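Long-range contacts in ubiquinol-cytochrome C chaperone (Brucella abortus NCTC 8038, PDB 6RWT), which probably acts, like its mitochondrial homolog Cbp3, as a chaperone that binds newly made cytochrome b during assembly of respiratory complex III: residues V23-F33 with I172-V180; R60-L71 with L159-A168. All coordinates share one frame; numbering follows the deposited sequence.

Contact 1 (V23-F33 with I172-V180); sequences VIVAAARQKRF and ISYMDVDQV
Val-177 O is gripped twice: by NH1 of Arg-32 at 2.9 Å and by the backbone N of Val-180, which closes the short 3-10 turn of residues 177-179. The same NH1 also reaches Val-180 O at 2.9 Å, on a lone pair in the carbonyl plane and nearly straight (166°). Both acceptors lie close to the guanidinium plane, at its edge, and the long side chain gets there fully extended, with CG anti to the backbone N (chi1 -164°). Gln-36 takes a further bond from NE, which helps to fix the rotation of the group. A water joins Arg-32 N to Asp-178 OD1, while Asp-176 OD1 accepts from Asp-178 N in an Asx turn.

Val-177 itself is buried, its CG2 packing 3.7 Å from Phe-33 CE1. Earlier in the chain, on helix 2-28, Ala-27 CB makes an off-centre CH-pi contact with the Tyr-174 ring, whose hydroxyl is hydrogen-bonded to His-53 O on helix 43-61. Val-23 CG1 and Ile-172 CG2 meet 3.8 Å apart. The whole is an extended C-terminal tail, ended by an Asx turn and a 3-10 turn, laid along the end of helix 2-28 and the residues that follow it in an all-helical fold.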
loop_
_atom_site.group_PDB
_atom_site.type_symbol
_atom_site.label_atom_id
_atom_site.label_comp_id
_atom_site.label_asym_id
_atom_site.label_seq_id
_atom_site.Cartn_x
_atom_site.Cartn_y
_atom_site.Cartn_z
ATOM N N VAL A 23 -3.469 9.811 3.300
ATOM C CA VAL A 23 -2.933 9.980 1.936
ATOM C C VAL A 23 -2.923 8.653 1.164
ATOM O O VAL A 23 -3.306 8.612 -0.018
ATOM C CB VAL A 23 -1.525 10.627 1.927
ATOM C CG1 VAL A 23 -0.900 10.611 0.533
ATOM C CG2 VAL A 23 -1.603 12.071 2.410
ATOM N N ILE A 24 -2.496 7.579 1.832
ATOM C CA ILE A 24 -2.453 6.238 1.218
ATOM C C ILE A 24 -3.873 5.781 0.830
ATOM O O ILE A 24 -4.096 5.319 -0.300
ATOM C CB ILE A 24 -1.756 5.209 2.152
ATOM C CG1 ILE A 24 -0.297 5.611 2.392
ATOM C CG2 ILE A 24 -1.811 3.804 1.556
ATOM C CD1 ILE A 24 0.427 4.816 3.463
ATOM N N VAL A 25 -4.827 5.935 1.754
ATOM C CA VAL A 25 -6.227 5.543 1.511
ATOM C C VAL A 25 -6.836 6.336 0.336
ATOM O O VAL A 25 -7.498 5.760 -0.534
ATOM C CB VAL A 25 -7.081 5.692 2.797
ATOM C CG1 VAL A 25 -8.578 5.588 2.516
ATOM C CG2 VAL A 25 -6.666 4.645 3.829
ATOM N N ALA A 26 -6.595 7.645 0.303
ATOM C CA ALA A 26 -7.085 8.491 -0.795
ATOM C C ALA A 26 -6.507 8.061 -2.145
ATOM O O ALA A 26 -7.226 7.996 -3.149
ATOM C CB ALA A 26 -6.764 9.955 -0.524
ATOM N N ALA A 27 -5.211 7.761 -2.172
ATOM C CA ALA A 27 -4.571 7.288 -3.409
ATOM C C ALA A 27 -5.203 5.987 -3.936
ATOM O O ALA A 27 -5.429 5.848 -5.133
ATOM C CB ALA A 27 -3.066 7.139 -3.217
ATOM N N ALA A 28 -5.509 5.056 -3.032
ATOM C CA ALA A 28 -6.149 3.780 -3.391
ATOM C C ALA A 28 -7.597 3.908 -3.899
ATOM O O ALA A 28 -8.089 3.001 -4.579
ATOM C CB ALA A 28 -6.103 2.827 -2.200
ATOM N N ARG A 29 -8.271 5.018 -3.564
ATOM C CA ARG A 29 -9.660 5.285 -3.971
ATOM C C ARG A 29 -9.823 6.066 -5.289
ATOM O O ARG A 29 -10.960 6.363 -5.679
ATOM C CB ARG A 29 -10.403 6.024 -2.841
ATOM C CG ARG A 29 -10.674 5.159 -1.624
ATOM C CD ARG A 29 -11.289 5.953 -0.480
ATOM N NE ARG A 29 -11.665 5.095 0.644
ATOM C CZ ARG A 29 -12.040 5.519 1.855
ATOM N NH1 ARG A 29 -12.092 6.818 2.154
ATOM N NH2 ARG A 29 -12.358 4.625 2.789
ATOM N N GLN A 30 -8.722 6.403 -5.976
ATOM C CA GLN A 30 -8.801 7.172 -7.247
ATOM C C GLN A 30 -9.718 6.464 -8.258
ATOM O O GLN A 30 -9.593 5.256 -8.474
ATOM C CB GLN A 30 -7.399 7.413 -7.839
ATOM C CG GLN A 30 -6.537 8.374 -7.015
ATOM C CD GLN A 30 -5.107 8.446 -7.501
ATOM O OE1 GLN A 30 -4.253 7.635 -7.116
ATOM N NE2 GLN A 30 -4.831 9.422 -8.345
ATOM N N LYS A 31 -10.640 7.225 -8.853
ATOM C CA LYS A 31 -11.749 6.654 -9.644
ATOM C C LYS A 31 -11.315 5.900 -10.902
ATOM O O LYS A 31 -11.943 4.897 -11.266
ATOM C CB LYS A 31 -12.771 7.742 -10.018
ATOM C CG LYS A 31 -13.498 8.361 -8.832
ATOM C CD LYS A 31 -14.506 7.417 -8.196
ATOM C CE LYS A 31 -15.233 8.078 -7.032
ATOM N NZ LYS A 31 -16.069 9.235 -7.462
ATOM N N ARG A 32 -10.236 6.355 -11.541
ATOM C CA ARG A 32 -9.763 5.754 -12.797
ATOM C C ARG A 32 -9.457 4.253 -12.683
ATOM O O ARG A 32 -9.654 3.517 -13.648
ATOM C CB ARG A 32 -8.535 6.499 -13.347
ATOM C CG ARG A 32 -8.232 6.190 -14.807
ATOM C CD ARG A 32 -7.052 6.983 -15.350
ATOM N NE ARG A 32 -6.893 6.794 -16.798
ATOM C CZ ARG A 32 -5.869 7.243 -17.523
ATOM N NH1 ARG A 32 -4.865 7.914 -16.954
ATOM N NH2 ARG A 32 -5.842 7.014 -18.838
ATOM N N PHE A 33 -8.996 3.791 -11.516
ATOM C CA PHE A 33 -8.723 2.356 -11.342
ATOM C C PHE A 33 -9.975 1.520 -11.640
ATOM O O PHE A 33 -9.892 0.486 -12.290
ATOM C CB PHE A 33 -8.265 2.000 -9.914
ATOM C CG PHE A 33 -7.018 2.713 -9.439
ATOM C CD1 PHE A 33 -5.872 2.797 -10.231
ATOM C CD2 PHE A 33 -6.976 3.250 -8.150
ATOM C CE1 PHE A 33 -4.732 3.443 -9.761
ATOM C CE2 PHE A 33 -5.840 3.888 -7.682
ATOM C CZ PHE A 33 -4.714 3.988 -8.493
ATOM N N ILE A 172 4.328 12.553 2.453
ATOM C CA ILE A 172 4.203 11.482 1.451
ATOM C C ILE A 172 3.272 11.941 0.318
ATOM O O ILE A 172 2.312 12.687 0.554
ATOM C CB ILE A 172 3.694 10.165 2.104
ATOM C CG1 ILE A 172 3.829 8.971 1.147
ATOM C CG2 ILE A 172 2.242 10.280 2.594
ATOM C CD1 ILE A 172 3.595 7.619 1.815
ATOM N N SER A 173 3.570 11.517 -0.912
ATOM C CA SER A 173 2.654 11.722 -2.036
ATOM C C SER A 173 2.779 10.603 -3.070
ATOM O O SER A 173 3.826 9.947 -3.182
ATOM C CB SER A 173 2.861 13.103 -2.688
ATOM O OG SER A 173 4.184 13.270 -3.156
ATOM N N TYR A 174 1.681 10.376 -3.785
ATOM C CA TYR A 174 1.603 9.458 -4.917
ATOM C C TYR A 174 1.304 10.268 -6.178
ATOM O O TYR A 174 0.912 11.444 -6.112
ATOM C CB TYR A 174 0.494 8.416 -4.691
ATOM C CG TYR A 174 0.802 7.451 -3.555
ATOM C CD1 TYR A 174 0.641 7.830 -2.217
ATOM C CD2 TYR A 174 1.296 6.168 -3.809
ATOM C CE1 TYR A 174 0.941 6.950 -1.179
ATOM C CE2 TYR A 174 1.595 5.289 -2.778
ATOM C CZ TYR A 174 1.427 5.680 -1.455
ATOM O OH TYR A 174 1.730 4.809 -0.407
ATOM N N MET A 175 1.478 9.629 -7.327
ATOM C CA MET A 175 1.157 10.269 -8.603
ATOM C C MET A 175 -0.366 10.390 -8.778
ATOM O O MET A 175 -1.124 9.609 -8.197
ATOM C CB MET A 175 1.772 9.481 -9.764
ATOM C CG MET A 175 3.296 9.340 -9.722
ATOM S SD MET A 175 4.247 10.880 -9.743
ATOM C CE MET A 175 3.813 11.506 -11.364
ATOM N N ASP A 176 -0.807 11.398 -9.531
ATOM C CA ASP A 176 -2.209 11.523 -9.966
ATOM C C ASP A 176 -2.413 10.566 -11.145
ATOM O O ASP A 176 -1.931 10.816 -12.250
ATOM C CB ASP A 176 -2.516 12.985 -10.374
ATOM C CG ASP A 176 -3.959 13.209 -10.895
ATOM O OD1 ASP A 176 -4.765 12.258 -11.013
ATOM O OD2 ASP A 176 -4.284 14.379 -11.214
ATOM N N VAL A 177 -3.148 9.479 -10.911
ATOM C CA VAL A 177 -3.393 8.471 -11.949
ATOM C C VAL A 177 -4.025 9.035 -13.240
ATOM O O VAL A 177 -3.797 8.487 -14.314
ATOM C CB VAL A 177 -4.198 7.257 -11.386
ATOM C CG1 VAL A 177 -5.652 7.622 -11.126
ATOM C CG2 VAL A 177 -4.096 6.056 -12.324
ATOM N N ASP A 178 -4.779 10.134 -13.143
ATOM C CA ASP A 178 -5.388 10.778 -14.332
ATOM C C ASP A 178 -4.378 11.384 -15.321
ATOM O O ASP A 178 -4.718 11.614 -16.486
ATOM C CB ASP A 178 -6.381 11.868 -13.905
ATOM C CG ASP A 178 -7.592 11.316 -13.171
ATOM O OD1 ASP A 178 -8.063 10.219 -13.524
ATOM O OD2 ASP A 178 -8.085 11.993 -12.242
ATOM N N GLN A 179 -3.165 11.667 -14.842
ATOM C CA GLN A 179 -2.076 12.172 -15.678
ATOM C C GLN A 179 -1.211 11.072 -16.317
ATOM O O GLN A 179 -0.285 11.389 -17.063
ATOM C CB GLN A 179 -1.192 13.125 -14.863
ATOM C CG GLN A 179 -1.951 14.310 -14.268
ATOM C CD GLN A 179 -1.078 15.215 -13.414
ATOM O OE1 GLN A 179 -0.198 14.752 -12.682
ATOM N NE2 GLN A 179 -1.322 16.516 -13.497
ATOM N N VAL A 180 -1.501 9.796 -16.044
ATOM C CA VAL A 180 -0.784 8.679 -16.688
ATOM C C VAL A 180 -1.245 8.538 -18.142
ATOM O O VAL A 180 -2.447 8.494 -18.411
ATOM C CB VAL A 180 -1.014 7.341 -15.940
ATOM C CG1 VAL A 180 -0.327 6.177 -16.653
ATOM C CG2 VAL A 180 -0.498 7.440 -14.515
HETATM O O HOH W 1 -9.058 9.040 -11.069
#

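Contact 2 (R60-L71 with L159-A168); sequences RMKGENPALNAL and LREISDEALA
Arg-60 swings CG to the side opposite its main-chain nitrogen (chi1 167°) and then bends at the next bond (chi2 64°), which places its guanidinium at the break between helices 145-161 and 164-168, where Leu-159 O, Ile-162 O and Asp-164 OD1 receive it. Two helix-to-helix breaks, 43-61 into 66-89 and 145-161 into 164-168, pack together here in the all-helical fold, and Arg-60, near the end of helix 43-61, reaches from one to the other. All three acceptors lie at the edge of the guanidinium, near its plane. NE bonds Leu-159 O at 2.9 Å from above the carbonyl plane, and Ile-162 N reaches that oxygen from the opposite face. NH2 has two partners, Ile-162 O at 2.8 Å, in a fairly straight bond, and Asp-164 OD1, also at 2.8 Å, in a salt bridge whose nitrogen lies nearly in line with the C-O bond; NH1 adds a weak bond to the same OD1. The positive charge therefore lies beside two carbonyls at a helix end and one carboxylate.

Over one face of the guanidinium sits Leu-167 CD2, which also presses on Arg-60 CG at 3.6 Å, so that the group is held both at its edge and on that face. On the neighbouring helix Leu-68 uses its two methyls differently: its side chain and that of Asp-164 cross at about a right angle, with CD1 3.5 Å from OD1, whereas CD2 packs on Leu-167 and Ala-168. Both helix starts are capped by side chains, Asn-65 OD1 accepting from Leu-68 N and Ser-163 OG from Ala-166 N. The amide of Asn-65, turned 76° from the carboxylate plane, gives only a weak bond from ND2 to Asp-164 OD2, at 3.5 Å.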
loop_
_atom_site.group_PDB
_atom_site.type_symbol
_atom_site.label_atom_id
_atom_site.label_comp_id
_atom_site.label_asym_id
_atom_site.label_seq_id
_atom_site.Cartn_x
_atom_site.Cartn_y
_atom_site.Cartn_z
ATOM N N ARG A 60 9.400 1.698 0.112
ATOM C CA ARG A 60 10.236 2.904 0.222
ATOM C C ARG A 60 10.907 3.054 1.595
ATOM O O ARG A 60 12.070 3.467 1.686
ATOM C CB ARG A 60 9.401 4.162 -0.077
ATOM C CG ARG A 60 10.041 5.504 0.301
ATOM C CD ARG A 60 11.303 5.809 -0.496
ATOM N NE ARG A 60 11.908 7.086 -0.096
ATOM C CZ ARG A 60 12.746 7.267 0.929
ATOM N NH1 ARG A 60 13.131 6.252 1.702
ATOM N NH2 ARG A 60 13.220 8.484 1.176
ATOM N N MET A 61 10.157 2.757 2.653
ATOM C CA MET A 61 10.608 3.022 4.027
ATOM C C MET A 61 11.594 2.002 4.588
ATOM O O MET A 61 12.401 2.362 5.454
ATOM C CB MET A 61 9.404 3.157 4.966
ATOM C CG MET A 61 8.573 4.399 4.701
ATOM S SD MET A 61 7.077 4.452 5.706
ATOM C CE MET A 61 6.196 5.749 4.858
ATOM N N LYS A 62 11.535 0.752 4.127
ATOM C CA LYS A 62 12.463 -0.303 4.600
ATOM C C LYS A 62 13.915 0.086 4.364
ATOM O O LYS A 62 14.300 0.415 3.244
ATOM C CB LYS A 62 12.171 -1.652 3.917
ATOM C CG LYS A 62 13.326 -2.657 3.915
ATOM C CD LYS A 62 12.929 -3.992 3.293
ATOM C CE LYS A 62 12.496 -5.010 4.338
ATOM N NZ LYS A 62 13.664 -5.640 5.011
ATOM N N GLY A 63 14.718 0.035 5.423
ATOM C CA GLY A 63 16.130 0.386 5.322
ATOM C C GLY A 63 16.799 0.421 6.681
ATOM O O GLY A 63 16.460 -0.366 7.563
ATOM N N GLU A 64 17.741 1.340 6.838
ATOM C CA GLU A 64 18.526 1.486 8.067
ATOM C C GLU A 64 18.137 2.693 8.936
ATOM O O GLU A 64 18.704 2.873 10.014
ATOM C CB GLU A 64 20.016 1.566 7.700
ATOM C CG GLU A 64 20.553 0.325 6.995
ATOM C CD GLU A 64 20.427 -0.942 7.827
ATOM O OE1 GLU A 64 20.562 -0.867 9.069
ATOM O OE2 GLU A 64 20.192 -2.019 7.238
ATOM N N ASN A 65 17.174 3.498 8.486
ATOM C CA ASN A 65 16.721 4.698 9.197
ATOM C C ASN A 65 15.685 4.295 10.267
ATOM O O ASN A 65 14.603 3.809 9.917
ATOM C CB ASN A 65 16.125 5.674 8.171
ATOM C CG ASN A 65 15.726 7.019 8.762
ATOM O OD1 ASN A 65 14.984 7.091 9.739
ATOM N ND2 ASN A 65 16.158 8.093 8.117
ATOM N N PRO A 66 15.995 4.501 11.569
ATOM C CA PRO A 66 15.039 4.111 12.627
ATOM C C PRO A 66 13.673 4.791 12.537
ATOM O O PRO A 66 12.651 4.149 12.797
ATOM C CB PRO A 66 15.740 4.538 13.928
ATOM C CG PRO A 66 17.173 4.638 13.583
ATOM C CD PRO A 66 17.237 5.050 12.147
ATOM N N ALA A 67 13.652 6.071 12.167
ATOM C CA ALA A 67 12.387 6.807 12.050
ATOM C C ALA A 67 11.502 6.263 10.921
ATOM O O ALA A 67 10.287 6.143 11.103
ATOM C CB ALA A 67 12.636 8.294 11.861
ATOM N N LEU A 68 12.093 5.943 9.764
ATOM C CA LEU A 68 11.306 5.343 8.670
ATOM C C LEU A 68 10.893 3.892 8.955
ATOM O O LEU A 68 9.788 3.486 8.586
ATOM C CB LEU A 68 12.039 5.440 7.324
ATOM C CG LEU A 68 12.248 6.853 6.775
ATOM C CD1 LEU A 68 12.960 6.790 5.422
ATOM C CD2 LEU A 68 10.942 7.623 6.649
ATOM N N ASN A 69 11.753 3.107 9.612
ATOM C CA ASN A 69 11.363 1.752 10.011
ATOM C C ASN A 69 10.173 1.789 10.996
ATOM O O ASN A 69 9.261 0.973 10.885
ATOM C CB ASN A 69 12.557 0.962 10.582
ATOM C CG ASN A 69 13.571 0.558 9.510
ATOM O OD1 ASN A 69 13.237 0.387 8.334
ATOM N ND2 ASN A 69 14.823 0.394 9.922
ATOM N N ALA A 70 10.168 2.751 11.927
ATOM C CA ALA A 70 9.062 2.897 12.887
ATOM C C ALA A 70 7.768 3.359 12.209
ATOM O O ALA A 70 6.689 2.851 12.510
ATOM C CB ALA A 70 9.442 3.866 14.000
ATOM N N LEU A 71 7.873 4.324 11.296
ATOM C CA LEU A 71 6.697 4.768 10.530
ATOM C C LEU A 71 6.104 3.601 9.714
ATOM O O LEU A 71 4.876 3.442 9.655
ATOM C CB LEU A 71 7.040 5.960 9.624
ATOM C CG LEU A 71 5.901 6.602 8.816
ATOM C CD1 LEU A 71 4.718 6.972 9.702
ATOM C CD2 LEU A 71 6.402 7.816 8.044
ATOM N N LEU A 159 8.274 8.449 -4.743
ATOM C CA LEU A 159 8.555 8.157 -3.337
ATOM C C LEU A 159 10.062 8.148 -3.032
ATOM O O LEU A 159 10.483 8.673 -2.003
ATOM C CB LEU A 159 7.895 6.837 -2.902
ATOM C CG LEU A 159 6.360 6.843 -2.779
ATOM C CD1 LEU A 159 5.833 5.417 -2.695
ATOM C CD2 LEU A 159 5.867 7.664 -1.589
ATOM N N ARG A 160 10.860 7.575 -3.935
ATOM C CA ARG A 160 12.318 7.480 -3.754
ATOM C C ARG A 160 12.996 8.851 -3.674
ATOM O O ARG A 160 13.981 9.023 -2.944
ATOM C CB ARG A 160 12.937 6.664 -4.894
ATOM C CG ARG A 160 14.425 6.365 -4.727
ATOM C CD ARG A 160 14.861 5.219 -5.630
ATOM N NE ARG A 160 14.596 5.509 -7.037
ATOM C CZ ARG A 160 14.664 4.621 -8.037
ATOM N NH1 ARG A 160 15.001 3.344 -7.821
ATOM N NH2 ARG A 160 14.384 5.020 -9.279
ATOM N N GLU A 161 12.464 9.814 -4.422
ATOM C CA GLU A 161 13.037 11.166 -4.475
ATOM C C GLU A 161 12.669 12.052 -3.281
ATOM O O GLU A 161 13.319 13.074 -3.057
ATOM C CB GLU A 161 12.632 11.863 -5.775
ATOM C CG GLU A 161 13.321 11.315 -7.010
ATOM C CD GLU A 161 13.141 12.225 -8.209
ATOM O OE1 GLU A 161 11.981 12.553 -8.545
ATOM O OE2 GLU A 161 14.161 12.620 -8.809
ATOM N N ILE A 162 11.639 11.682 -2.523
ATOM C CA ILE A 162 11.317 12.387 -1.277
ATOM C C ILE A 162 12.453 12.087 -0.286
ATOM O O ILE A 162 12.868 10.933 -0.156
ATOM C CB ILE A 162 9.945 11.955 -0.682
ATOM C CG1 ILE A 162 8.801 12.193 -1.685
ATOM C CG2 ILE A 162 9.638 12.737 0.596
ATOM C CD1 ILE A 162 7.456 11.602 -1.283
ATOM N N SER A 163 12.966 13.114 0.397
ATOM C CA SER A 163 14.020 12.905 1.397
ATOM C C SER A 163 13.520 12.051 2.574
ATOM O O SER A 163 12.333 12.080 2.906
ATOM C CB SER A 163 14.574 14.242 1.915
ATOM O OG SER A 163 13.651 14.913 2.760
ATOM N N ASP A 164 14.426 11.289 3.188
ATOM C CA ASP A 164 14.122 10.569 4.436
ATOM C C ASP A 164 13.526 11.502 5.511
ATOM O O ASP A 164 12.576 11.126 6.206
ATOM C CB ASP A 164 15.378 9.878 4.999
ATOM C CG ASP A 164 15.784 8.616 4.228
ATOM O OD1 ASP A 164 15.211 8.304 3.159
ATOM O OD2 ASP A 164 16.712 7.923 4.708
ATOM N N GLU A 165 14.090 12.706 5.638
ATOM C CA GLU A 165 13.629 13.712 6.608
ATOM C C GLU A 165 12.180 14.155 6.355
ATOM O O GLU A 165 11.361 14.182 7.284
ATOM C CB GLU A 165 14.579 14.930 6.596
ATOM C CG GLU A 165 14.226 16.046 7.577
ATOM C CD GLU A 165 15.300 17.121 7.686
ATOM O OE1 GLU A 165 15.486 17.657 8.798
ATOM O OE2 GLU A 165 15.954 17.441 6.670
ATOM N N ALA A 166 11.864 14.481 5.101
ATOM C CA ALA A 166 10.518 14.936 4.738
ATOM C C ALA A 166 9.483 13.820 4.905
ATOM O O ALA A 166 8.370 14.059 5.388
ATOM C CB ALA A 166 10.492 15.465 3.315
ATOM N N LEU A 167 9.855 12.601 4.517
ATOM C CA LEU A 167 8.945 11.459 4.614
ATOM C C LEU A 167 8.629 11.129 6.077
ATOM O O LEU A 167 7.468 10.893 6.431
ATOM C CB LEU A 167 9.532 10.240 3.899
ATOM C CG LEU A 167 8.636 9.015 3.732
ATOM C CD1 LEU A 167 7.290 9.344 3.094
ATOM C CD2 LEU A 167 9.370 7.976 2.897
ATOM N N ALA A 168 9.648 11.156 6.932
ATOM C CA ALA A 168 9.448 10.911 8.374
ATOM C C ALA A 168 8.593 11.991 9.059
ATOM O O ALA A 168 7.929 11.708 10.061
ATOM C CB ALA A 168 10.786 10.766 9.074
#

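In the fold
Contact 2 is nested in the chain loop that contact 1 closes, and both are partly buried, contact 1 lying nearer the centre of the chain. Each relies on an arginine that reaches main-chain carbonyls, but Arg-32 holds a tail that is mostly loop with one 3-10 turn, whereas Arg-60 joins two breaks between successive helices and adds a salt bridge. Contact 1 has apolar packing at the end of helix 2-28 and again at Phe-33, while in contact 2 Leu-167 of helix 164-168 packs against both helix 43-61 and helix 66-89. Helix 43-61 serves both, receiving Tyr-174 at His-53 and contributing Arg-60. The two meet directly where Ile-172 and Ser-173 pack on Leu-159, Ile-162 and Leu-167.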